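Local atomic coordinates of methyltransferase FkbM (PDB entry 2PY6), a protein that probably acts as a methyltransferase of the FkbM family, though its own substrate is not known. Residues 175-180 with 188-193; 368-373 with 401-406. One frame throughout, in Å; residues are numbered along the deposited sequence.

Interaction 1: residues 175-180 with 188-193; sequences QTLAQR and QTLYAV
Ala178 packs against Leu190 and Tyr191 where helices 171-180 and 184-199 face each other. It is the small residue at the nearest point of the two backbones, with its CA 7.0 Å from the CA of Leu190. The tight part lies round its methyl group. Ala178 CB sits 3.2 Å from Tyr191 OH and 3.6 Å from Tyr191 CZ. The methyl meets the hydroxyl end of the ring obliquely. Tyr191 CG stands anti to its own carbonyl carbon (chi1 -72°), which brings it nearer to Ala178 than its CB is. On the Leu190 side, CD2 touches the backbone as well: it lies 3.7 Å from Ala178 N. The two short segments run nearly antiparallel, at 156°, with their axes 10.1 Å apart. This is a helical hairpin, joined by a short turn. Van der Waals packing holds the two helices together here, with the Tyr191 hydroxyl oxygen pressed on the Ala178 methyl. The contact is looser at Leu177, whose CD2 meets Leu190 CD1 at 4.1 Å as the two leucines cross obliquely. Leu376 of helix 375-386 touches both of them. Gln175 marks the partly exposed side, where its CA comes only within 4.3 Å of Tyr191 OH. Its side chain starts away from the partner helix and touches Leu24.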
ATOM      1  N   GLN A 175      -8.610  -2.530  46.755  1.00 29.35           N
ATOM      2  CA  GLN A 175      -7.516  -2.094  47.623  1.00 34.03           C
ATOM      3  C   GLN A 175      -6.762  -3.301  48.183  1.00 31.76           C
ATOM      4  O   GLN A 175      -5.536  -3.265  48.329  1.00 33.13           O
ATOM      5  CB  GLN A 175      -8.053  -1.225  48.760  1.00 34.75           C
ATOM      6  CG  GLN A 175      -8.673   0.059  48.267  1.00 41.71           C
ATOM      7  CD  GLN A 175      -9.124   0.946  49.398  1.00 42.48           C
ATOM      8  OE1 GLN A 175     -10.028   0.596  50.174  1.00 48.74           O
ATOM      9  NE2 GLN A 175      -8.506   2.118  49.497  1.00 49.55           N
ATOM     10  N   THR A 176      -7.513  -4.355  48.508  1.00 31.83           N
ATOM     11  CA  THR A 176      -6.940  -5.625  48.955  1.00 31.66           C
ATOM     12  C   THR A 176      -6.100  -6.278  47.840  1.00 30.59           C
ATOM     13  O   THR A 176      -5.022  -6.771  48.114  1.00 32.47           O
ATOM     14  CB  THR A 176      -8.014  -6.595  49.511  1.00 31.36           C
ATOM     15  OG1 THR A 176      -8.636  -6.003  50.649  1.00 25.92           O
ATOM     16  CG2 THR A 176      -7.404  -7.907  49.924  1.00 35.87           C
ATOM     17  N   LEU A 177      -6.586  -6.287  46.599  1.00 29.38           N
ATOM     18  CA  LEU A 177      -5.767  -6.765  45.483  1.00 28.85           C
ATOM     19  C   LEU A 177      -4.462  -5.948  45.365  1.00 29.85           C
ATOM     20  O   LEU A 177      -3.390  -6.516  45.227  1.00 25.80           O
ATOM     21  CB  LEU A 177      -6.543  -6.708  44.174  1.00 28.82           C
ATOM     22  CG  LEU A 177      -5.866  -7.201  42.897  1.00 31.12           C
ATOM     23  CD1 LEU A 177      -5.326  -8.609  43.075  1.00 34.22           C
ATOM     24  CD2 LEU A 177      -6.844  -7.157  41.724  1.00 31.35           C
ATOM     25  N   ALA A 178      -4.558  -4.617  45.417  1.00 28.20           N
ATOM     26  CA  ALA A 178      -3.375  -3.750  45.326  1.00 28.48           C
ATOM     27  C   ALA A 178      -2.270  -4.154  46.329  1.00 29.50           C
ATOM     28  O   ALA A 178      -1.074  -4.198  45.991  1.00 27.44           O
ATOM     29  CB  ALA A 178      -3.788  -2.312  45.560  1.00 26.25           C
ATOM     30  N   GLN A 179      -2.691  -4.431  47.570  1.00 30.80           N
ATOM     31  CA  GLN A 179      -1.792  -4.840  48.650  1.00 34.05           C
ATOM     32  C   GLN A 179      -1.165  -6.218  48.399  1.00 31.06           C
ATOM     33  O   GLN A 179      -0.096  -6.500  48.901  1.00 33.20           O
ATOM     34  CB  GLN A 179      -2.537  -4.863  50.009  1.00 32.69           C
ATOM     35  CG  GLN A 179      -3.154  -3.532  50.442  1.00 42.62           C
ATOM     36  CD  GLN A 179      -4.241  -3.716  51.522  1.00 45.36           C
ATOM     37  OE1 GLN A 179      -4.303  -4.762  52.198  1.00 60.74           O
ATOM     38  NE2 GLN A 179      -5.098  -2.703  51.680  1.00 59.30           N
ATOM     39  N   ARG A 180      -1.826  -7.069  47.625  1.00 34.02           N
ATOM     40  CA  ARG A 180      -1.343  -8.432  47.349  1.00 34.54           C
ATOM     41  C   ARG A 180      -0.330  -8.519  46.178  1.00 34.48           C
ATOM     42  O   ARG A 180       0.392  -9.504  46.043  1.00 33.70           O
ATOM     43  CB  ARG A 180      -2.565  -9.337  47.084  1.00 35.46           C
ATOM     44  CG  ARG A 180      -2.320 -10.862  47.023  1.00 36.11           C
ATOM     45  CD  ARG A 180      -1.547 -11.428  48.236  1.00 41.47           C
ATOM     46  NE  ARG A 180      -1.415 -12.900  48.231  1.00 38.04           N
ATOM     47  CZ  ARG A 180      -0.539 -13.586  47.481  1.00 48.12           C
ATOM     48  NH1 ARG A 180       0.298 -12.954  46.648  1.00 43.19           N
ATOM     49  NH2 ARG A 180      -0.494 -14.919  47.571  1.00 37.93           N
ATOM     50  N   GLN A 188       0.745   0.279  40.300  1.00 28.09           N
ATOM     51  CA  GLN A 188       0.445   1.439  39.459  1.00 28.54           C
ATOM     52  C   GLN A 188      -0.470   1.031  38.281  1.00 29.42           C
ATOM     53  O   GLN A 188      -1.438   1.733  37.930  1.00 29.64           O
ATOM     54  CB  GLN A 188       1.721   2.098  38.964  1.00 28.19           C
ATOM     55  CG  GLN A 188       1.496   3.564  38.473  1.00 30.28           C
ATOM     56  CD  GLN A 188       2.674   4.089  37.677  1.00 35.13           C
ATOM     57  OE1 GLN A 188       3.389   3.320  36.997  1.00 39.66           O
ATOM     58  NE2 GLN A 188       2.898   5.399  37.758  1.00 33.88           N
ATOM     59  N   THR A 189      -0.169  -0.110  37.677  1.00 29.24           N
ATOM     60  CA  THR A 189      -0.972  -0.613  36.569  1.00 26.54           C
ATOM     61  C   THR A 189      -2.404  -0.862  37.016  1.00 27.72           C
ATOM     62  O   THR A 189      -3.348  -0.441  36.321  1.00 26.64           O
ATOM     63  CB  THR A 189      -0.349  -1.868  35.989  1.00 26.80           C
ATOM     64  OG1 THR A 189       0.951  -1.546  35.466  1.00 26.45           O
ATOM     65  CG2 THR A 189      -1.228  -2.464  34.904  1.00 28.82           C
ATOM     66  N   LEU A 190      -2.585  -1.537  38.160  1.00 28.09           N
ATOM     67  CA  LEU A 190      -3.937  -1.795  38.651  1.00 27.36           C
ATOM     68  C   LEU A 190      -4.730  -0.512  38.759  1.00 27.82           C
ATOM     69  O   LEU A 190      -5.826  -0.402  38.231  1.00 24.31           O
ATOM     70  CB  LEU A 190      -3.939  -2.485  40.022  1.00 28.68           C
ATOM     71  CG  LEU A 190      -5.334  -2.718  40.645  1.00 26.22           C
ATOM     72  CD1 LEU A 190      -6.157  -3.675  39.748  1.00 29.23           C
ATOM     73  CD2 LEU A 190      -5.290  -3.228  42.067  1.00 30.02           C
ATOM     74  N   TYR A 191      -4.176   0.461  39.494  1.00 28.91           N
ATOM     75  CA  TYR A 191      -4.857   1.728  39.696  1.00 24.38           C
ATOM     76  C   TYR A 191      -5.113   2.507  38.410  1.00 26.56           C
ATOM     77  O   TYR A 191      -6.174   3.105  38.264  1.00 27.97           O
ATOM     78  CB  TYR A 191      -4.161   2.578  40.739  1.00 27.52           C
ATOM     79  CG  TYR A 191      -4.318   2.057  42.167  1.00 27.35           C
ATOM     80  CD1 TYR A 191      -5.570   1.846  42.728  1.00 33.58           C
ATOM     81  CD2 TYR A 191      -3.213   1.837  42.966  1.00 34.02           C
ATOM     82  CE1 TYR A 191      -5.710   1.384  44.025  1.00 40.22           C
ATOM     83  CE2 TYR A 191      -3.342   1.377  44.256  1.00 31.06           C
ATOM     84  CZ  TYR A 191      -4.583   1.161  44.792  1.00 33.73           C
ATOM     85  OH  TYR A 191      -4.705   0.710  46.100  1.00 34.77           O
ATOM     86  N   ALA A 192      -4.197   2.414  37.444  1.00 26.90           N
ATOM     87  CA  ALA A 192      -4.354   3.069  36.134  1.00 29.27           C
ATOM     88  C   ALA A 192      -5.562   2.472  35.369  1.00 27.46           C
ATOM     89  O   ALA A 192      -6.398   3.189  34.818  1.00 26.09           O
ATOM     90  CB  ALA A 192      -3.046   2.951  35.328  1.00 26.91           C
ATOM     91  N   VAL A 193      -5.693   1.148  35.386  1.00 30.54           N
ATOM     92  CA  VAL A 193      -6.838   0.503  34.711  1.00 31.33           C
ATOM     93  C   VAL A 193      -8.190   0.862  35.351  1.00 31.27           C
ATOM     94  O   VAL A 193      -9.163   1.117  34.664  1.00 33.96           O
ATOM     95  CB  VAL A 193      -6.651  -1.022  34.702  1.00 32.10           C
ATOM     96  CG1 VAL A 193      -7.950  -1.765  34.228  1.00 34.93           C
ATOM     97  CG2 VAL A 193      -5.438  -1.376  33.847  1.00 38.57           C
TER

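Interaction 2: residues 368-373 with 401-406; sequences SAYHRS and RWDTCL
Tyr370 lays one ring face over the backbone of Trp402 and Asp403. Trp402 CA stands 4.1 Å from the ring centroid and 15° off the normal, a CH-pi contact. Asp403 N lies over the same face, offset toward the rim, 3.3 Å from Tyr370 CD1. Tyr370 CE2 also meets Trp402 CE3 at 4.0 Å. Tyr370 CG sits between its backbone N and carbonyl carbon, a rotation that turns CG toward 402-403. The Asp403 carboxylate runs beside the ring and points the same way, with OD1 3.6 Å from Tyr370 CE1 and the two planes 73° apart. On the opposite face, toward the rim, lies His371 ND1. An alanine in place of Tyr370 would probably leave the Trp402 and Asp403 backbone without its aromatic cover and open a gap beside the Asp403 carboxylate.

Ala369 has the next largest share of buried surface. Its N-H bonds to Thr404 O at 2.8 Å, nearly straight at 166°. Here strand 364-368 ends against antiparallel strand 404-408, in the mixed sheet of the Rossmann-like methyltransferase domain. Ser368 and Cys405 form a non-hydrogen-bonded pair. Ala369 CB also packs on Leu406 CD1, at 3.8 Å.

Thr404 is third. Its CB lies 4.1 Å from Tyr370 CB, while its OG1 bonds to His396 ND1. Ser368 OG and His371 NE2 are hydrogen-bonded at 2.9 Å, and Asp342 OD1 also bonds Ser368 OG. Arg401 NE donates to a water that gives a weak bond to Tyr370 O. The Arg401 guanidinium also forms a salt bridge with Glu144 and a hydrogen bond to Asp161 O.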
ATOM      1  N   SER A 368      -5.360 -13.514  30.927  1.00 27.10           N
ATOM      2  CA  SER A 368      -5.875 -12.247  30.406  1.00 30.48           C
ATOM      3  C   SER A 368      -6.979 -11.805  31.362  1.00 31.82           C
ATOM      4  O   SER A 368      -7.797 -12.624  31.791  1.00 33.57           O
ATOM      5  CB  SER A 368      -6.365 -12.383  28.978  1.00 29.03           C
ATOM      6  OG  SER A 368      -7.515 -13.146  28.960  1.00 47.93           O
ATOM      7  N   ALA A 369      -6.961 -10.534  31.751  1.00 32.46           N
ATOM      8  CA  ALA A 369      -7.813 -10.045  32.843  1.00 34.39           C
ATOM      9  C   ALA A 369      -8.775  -8.942  32.499  1.00 35.34           C
ATOM     10  O   ALA A 369      -9.316  -8.329  33.400  1.00 39.33           O
ATOM     11  CB  ALA A 369      -6.898  -9.554  33.948  1.00 36.84           C
ATOM     12  N   TYR A 370      -9.017  -8.720  31.216  1.00 34.53           N
ATOM     13  CA  TYR A 370      -9.826  -7.603  30.749  1.00 34.71           C
ATOM     14  C   TYR A 370     -11.209  -7.946  30.207  1.00 34.17           C
ATOM     15  O   TYR A 370     -11.858  -7.056  29.676  1.00 34.12           O
ATOM     16  CB  TYR A 370      -9.054  -6.878  29.640  1.00 34.24           C
ATOM     17  CG  TYR A 370      -8.978  -7.670  28.339  1.00 35.81           C
ATOM     18  CD1 TYR A 370      -8.000  -8.619  28.141  1.00 30.09           C
ATOM     19  CD2 TYR A 370      -9.929  -7.477  27.324  1.00 34.21           C
ATOM     20  CE1 TYR A 370      -7.935  -9.352  26.939  1.00 37.78           C
ATOM     21  CE2 TYR A 370      -9.890  -8.210  26.153  1.00 39.07           C
ATOM     22  CZ  TYR A 370      -8.888  -9.136  25.954  1.00 36.37           C
ATOM     23  OH  TYR A 370      -8.856  -9.848  24.767  1.00 40.20           O
ATOM     24  N   HIS A 371     -11.661  -9.201  30.314  1.00 35.33           N
ATOM     25  CA  HIS A 371     -12.944  -9.618  29.694  1.00 35.99           C
ATOM     26  C   HIS A 371     -14.184  -9.222  30.483  1.00 37.43           C
ATOM     27  O   HIS A 371     -15.239  -8.965  29.896  1.00 38.56           O
ATOM     28  CB  HIS A 371     -12.955 -11.139  29.385  1.00 37.76           C
ATOM     29  CG  HIS A 371     -11.830 -11.571  28.486  1.00 37.39           C
ATOM     30  ND1 HIS A 371     -11.881 -11.439  27.115  1.00 44.15           N
ATOM     31  CD2 HIS A 371     -10.597 -12.052  28.767  1.00 48.64           C
ATOM     32  CE1 HIS A 371     -10.741 -11.852  26.593  1.00 44.91           C
ATOM     33  NE2 HIS A 371      -9.943 -12.227  27.574  1.00 37.15           N
ATOM     34  N   ARG A 372     -14.060  -9.160  31.803  1.00 36.73           N
ATOM     35  CA  ARG A 372     -15.166  -8.770  32.661  1.00 37.25           C
ATOM     36  C   ARG A 372     -14.663  -7.798  33.693  1.00 34.81           C
ATOM     37  O   ARG A 372     -13.475  -7.844  34.068  1.00 32.31           O
ATOM     38  CB  ARG A 372     -15.775  -9.997  33.349  1.00 38.99           C
ATOM     39  CG  ARG A 372     -16.327 -11.088  32.401  1.00 43.34           C
ATOM     40  CD  ARG A 372     -16.681 -12.332  33.189  1.00 39.85           C
ATOM     41  N   SER A 373     -15.551  -6.909  34.145  1.00 32.48           N
ATOM     42  CA  SER A 373     -15.211  -5.904  35.154  1.00 34.70           C
ATOM     43  C   SER A 373     -14.754  -6.550  36.483  1.00 37.22           C
ATOM     44  O   SER A 373     -14.029  -5.955  37.273  1.00 40.67           O
ATOM     45  CB  SER A 373     -16.410  -4.966  35.410  1.00 32.81           C
ATOM     46  OG  SER A 373     -17.448  -5.599  36.129  1.00 30.98           O
ATOM     47  N   ARG A 401      -8.051  -0.802  25.597  1.00 35.24           N
ATOM     48  CA  ARG A 401      -8.492  -1.502  26.818  1.00 35.37           C
ATOM     49  C   ARG A 401      -8.242  -2.999  26.827  1.00 33.18           C
ATOM     50  O   ARG A 401      -8.424  -3.672  27.837  1.00 35.18           O
ATOM     51  CB  ARG A 401      -9.946  -1.116  27.180  1.00 37.78           C
ATOM     52  CG  ARG A 401     -10.991  -1.276  26.127  1.00 40.18           C
ATOM     53  CD  ARG A 401     -12.288  -0.600  26.521  1.00 39.28           C
ATOM     54  NE  ARG A 401     -12.969  -1.276  27.617  1.00 38.64           N
ATOM     55  CZ  ARG A 401     -14.140  -0.894  28.116  1.00 35.99           C
ATOM     56  NH1 ARG A 401     -14.769   0.159  27.622  1.00 36.74           N
ATOM     57  NH2 ARG A 401     -14.685  -1.589  29.105  1.00 35.75           N
ATOM     58  N   TRP A 402      -7.684  -3.506  25.742  1.00 34.49           N
ATOM     59  CA  TRP A 402      -7.410  -4.926  25.612  1.00 34.34           C
ATOM     60  C   TRP A 402      -6.046  -5.295  26.198  1.00 35.14           C
ATOM     61  O   TRP A 402      -5.113  -4.509  26.195  1.00 33.30           O
ATOM     62  CB  TRP A 402      -7.387  -5.327  24.129  1.00 37.62           C
ATOM     63  CG  TRP A 402      -8.299  -4.508  23.250  1.00 45.51           C
ATOM     64  CD1 TRP A 402      -7.941  -3.771  22.143  1.00 48.24           C
ATOM     65  CD2 TRP A 402      -9.701  -4.267  23.454  1.00 47.25           C
ATOM     66  NE1 TRP A 402      -9.044  -3.143  21.620  1.00 49.11           N
ATOM     67  CE2 TRP A 402     -10.134  -3.421  22.409  1.00 49.94           C
ATOM     68  CE3 TRP A 402     -10.632  -4.702  24.406  1.00 48.79           C
ATOM     69  CZ2 TRP A 402     -11.453  -3.002  22.291  1.00 48.41           C
ATOM     70  CZ3 TRP A 402     -11.949  -4.291  24.280  1.00 47.76           C
ATOM     71  CH2 TRP A 402     -12.343  -3.444  23.237  1.00 46.68           C
ATOM     72  N   ASP A 403      -5.977  -6.528  26.666  1.00 32.51           N
ATOM     73  CA  ASP A 403      -4.789  -7.201  27.126  1.00 31.75           C
ATOM     74  C   ASP A 403      -4.122  -6.704  28.390  1.00 31.20           C
ATOM     75  O   ASP A 403      -2.900  -6.604  28.470  1.00 27.16           O
ATOM     76  CB  ASP A 403      -3.794  -7.410  25.967  1.00 35.03           C
ATOM     77  CG  ASP A 403      -4.393  -8.259  24.823  1.00 33.30           C
ATOM     78  OD1 ASP A 403      -4.857  -9.421  25.072  1.00 33.60           O
ATOM     79  OD2 ASP A 403      -4.337  -7.766  23.681  1.00 39.12           O
ATOM     80  N   THR A 404      -4.967  -6.434  29.373  1.00 27.77           N
ATOM     81  CA  THR A 404      -4.544  -6.300  30.730  1.00 31.30           C
ATOM     82  C   THR A 404      -4.377  -7.780  31.105  1.00 28.70           C
ATOM     83  O   THR A 404      -5.252  -8.575  30.837  1.00 31.93           O
ATOM     84  CB  THR A 404      -5.636  -5.620  31.582  1.00 32.39           C
ATOM     85  OG1 THR A 404      -5.894  -4.323  31.046  1.00 33.22           O
ATOM     86  CG2 THR A 404      -5.195  -5.492  32.997  1.00 35.20           C
ATOM     87  N   CYS A 405      -3.230  -8.157  31.652  1.00 30.23           N
ATOM     88  CA  CYS A 405      -2.931  -9.527  31.938  1.00 25.89           C
ATOM     89  C   CYS A 405      -2.363  -9.728  33.329  1.00 25.47           C
ATOM     90  O   CYS A 405      -1.449  -9.030  33.726  1.00 29.55           O
ATOM     91  CB  CYS A 405      -1.872  -9.983  30.913  1.00 27.74           C
ATOM     92  SG  CYS A 405      -1.506 -11.738  30.943  1.00 29.59           S
ATOM     93  N   LEU A 406      -2.881 -10.714  34.049  1.00 27.59           N
ATOM     94  CA  LEU A 406      -2.385 -11.095  35.370  1.00 26.06           C
ATOM     95  C   LEU A 406      -1.281 -12.098  35.183  1.00 27.81           C
ATOM     96  O   LEU A 406      -1.377 -12.941  34.304  1.00 26.46           O
ATOM     97  CB  LEU A 406      -3.466 -11.782  36.189  1.00 28.24           C
ATOM     98  CG  LEU A 406      -4.549 -10.901  36.803  1.00 30.38           C
ATOM     99  CD1 LEU A 406      -5.865 -11.611  36.973  1.00 25.13           C
ATOM    100  CD2 LEU A 406      -4.007 -10.311  38.123  1.00 31.03           C
TER
HETATM  101  O   HOH W   1     -11.926  -3.680  29.481  1.00 29.76           O

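In the fold
After helix 19-32 the chain builds a six-stranded mixed sheet, and only then does interaction 1 close the short loop between helices 171-180 and 184-199. The chain goes on into the seven-stranded sheet. Interaction 2 closes a longer loop of 27 residues, which holds helix 375-386 and strand 392-396. The two contacts follow in series and neither nest nor cross. In space their centres are about 14 Å apart. They touch where Val193 CG2 lies 4.1 Å from Thr404 OG1. Helix 375-386, inside the second loop, touches residues of both contacts. It thus ties the helical hairpin to the sheet.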